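Long-range contact in reducing end xylose-releasing exo-oligoxylanase (Paenibacillus barengoltzii G22, PDB 5YXT), which probably hydrolyses xylo-oligosaccharides from their reducing ends, releasing xylose, as a family 8 glycoside hydrolase involved in xylan degradation: residues C[124-130]-C[174-178]. Residues are numbered along the deposited sequence; the frame is centred on the assembly and turned at random.
Sequences PAPDGEE and PMWNP
The first turn of helix 126-143 packs against an irregular loop, residues 174-178, with Pro126 and Met175 in register (CA to CA 6.5 Å). Pro124 and Ala125 are extended; Ala125 is the N-cap, and from Pro126 the backbone is helical, with Glu130 N hydrogen-bonded to Pro126 O at 3.1 Å. In the loop, Met175 has phi/psi of -89/-16° and Trp176 turns extended at -115/134°. Met175 contributes most, with 110 Å² covered by the helix start. Its chi1 of -104° lies between wells, but chi2 (170°) and chi3 (-158°), both t, stretch the side chain alongside the helix start: CG lies 3.6 Å from Pro126 CG, and CE reaches 3.6 Å from Pro124 CG and 3.5 Å from Glu129 CD. Glu129, with chi1 at -101° and chi2 at 78°, folds back along the first turn, while its OE1 accepts from Phe109 N. Trp176 points CA-to-CB sideways, yet its indole swings to Glu130, whose OE1 meets the ring edge 4.0 Å from CZ2. That oxygen is hydrogen-bonded to Tyr202, which also packs edge-to-face with Trp176. This is buried helix-to-loop packing in the (alpha/alpha)6 barrel characteristic of family 8. No hydrogen bond joins the segments: between them only van der Waals contact acts, while the glutamates find partners beyond it and backbone hydrogen bonds to Cys163 and Lys184 also hold Met175.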
# COMPACT_ATOMS: atom_id res chain seq x y z
N PRO C 124 20.27 -34.90 -19.24
CA PRO C 124 18.90 -34.38 -19.17
C PRO C 124 18.79 -33.08 -18.40
O PRO C 124 19.77 -32.61 -17.81
CB PRO C 124 18.16 -35.50 -18.46
CG PRO C 124 19.20 -36.02 -17.47
CD PRO C 124 20.57 -35.78 -18.10
N ALA C 125 17.60 -32.50 -18.39
CA ALA C 125 17.29 -31.38 -17.51
C ALA C 125 16.10 -31.80 -16.66
O ALA C 125 15.01 -32.05 -17.21
CB ALA C 125 16.97 -30.12 -18.31
N PRO C 126 16.26 -31.92 -15.34
CA PRO C 126 15.18 -32.47 -14.52
C PRO C 126 13.90 -31.67 -14.57
O PRO C 126 12.83 -32.25 -14.33
CB PRO C 126 15.79 -32.46 -13.11
CG PRO C 126 17.25 -32.60 -13.35
CD PRO C 126 17.53 -31.81 -14.60
N ASP C 127 13.95 -30.37 -14.87
CA ASP C 127 12.70 -29.62 -14.93
C ASP C 127 11.85 -30.06 -16.11
O ASP C 127 10.62 -30.06 -16.03
CB ASP C 127 12.96 -28.12 -14.96
CG ASP C 127 13.96 -27.71 -16.03
OD1 ASP C 127 14.84 -28.51 -16.41
OD2 ASP C 127 13.88 -26.55 -16.47
N GLY C 128 12.49 -30.47 -17.21
CA GLY C 128 11.73 -31.05 -18.31
C GLY C 128 11.09 -32.37 -17.94
O GLY C 128 9.93 -32.62 -18.25
N GLU C 129 11.85 -33.24 -17.26
CA GLU C 129 11.30 -34.55 -16.88
C GLU C 129 10.06 -34.42 -16.01
O GLU C 129 9.08 -35.14 -16.20
CB GLU C 129 12.36 -35.36 -16.15
CG GLU C 129 13.04 -36.38 -17.02
CD GLU C 129 14.09 -35.79 -17.95
OE1 GLU C 129 14.75 -36.57 -18.67
OE2 GLU C 129 14.27 -34.56 -17.94
N GLU C 130 10.08 -33.53 -15.02
CA GLU C 130 8.93 -33.44 -14.13
C GLU C 130 7.72 -32.82 -14.83
O GLU C 130 6.58 -33.17 -14.50
CB GLU C 130 9.29 -32.66 -12.85
CG GLU C 130 9.77 -31.25 -13.07
CD GLU C 130 10.21 -30.58 -11.77
OE1 GLU C 130 9.90 -31.12 -10.68
OE2 GLU C 130 10.87 -29.52 -11.85
N PRO C 174 20.14 -40.76 -9.81
CA PRO C 174 18.75 -40.31 -9.83
C PRO C 174 18.67 -38.79 -9.82
O PRO C 174 19.64 -38.09 -9.53
CB PRO C 174 18.18 -40.93 -8.56
CG PRO C 174 19.33 -40.87 -7.61
CD PRO C 174 20.57 -41.11 -8.44
N MET C 175 17.48 -38.29 -10.13
CA MET C 175 17.24 -36.86 -10.25
C MET C 175 16.85 -36.21 -8.93
O MET C 175 16.86 -34.98 -8.84
CB MET C 175 16.14 -36.57 -11.27
CG MET C 175 16.65 -36.06 -12.59
SD MET C 175 15.36 -36.02 -13.83
CE MET C 175 16.35 -36.05 -15.30
N TRP C 176 16.46 -37.01 -7.94
CA TRP C 176 16.16 -36.55 -6.60
C TRP C 176 17.18 -37.16 -5.65
O TRP C 176 17.47 -38.36 -5.73
CB TRP C 176 14.74 -36.96 -6.16
CG TRP C 176 13.70 -35.97 -6.55
CD1 TRP C 176 13.10 -35.05 -5.73
CD2 TRP C 176 13.14 -35.77 -7.85
NE1 TRP C 176 12.20 -34.30 -6.45
CE2 TRP C 176 12.21 -34.72 -7.75
CE3 TRP C 176 13.34 -36.38 -9.10
CZ2 TRP C 176 11.47 -34.26 -8.85
CZ3 TRP C 176 12.61 -35.92 -10.19
CH2 TRP C 176 11.69 -34.87 -10.06
N ASN C 177 17.72 -36.33 -4.77
CA ASN C 177 18.62 -36.85 -3.75
C ASN C 177 17.81 -37.69 -2.77
O ASN C 177 16.78 -37.23 -2.26
CB ASN C 177 19.31 -35.70 -3.04
CG ASN C 177 20.15 -36.16 -1.88
OD1 ASN C 177 19.64 -36.48 -0.82
ND2 ASN C 177 21.46 -36.18 -2.08
N PRO C 178 18.24 -38.93 -2.48
CA PRO C 178 17.42 -39.80 -1.63
C PRO C 178 17.44 -39.42 -0.16
O PRO C 178 16.55 -39.84 0.59
CB PRO C 178 18.04 -41.19 -1.84
CG PRO C 178 19.46 -40.90 -2.20
CD PRO C 178 19.46 -39.60 -2.97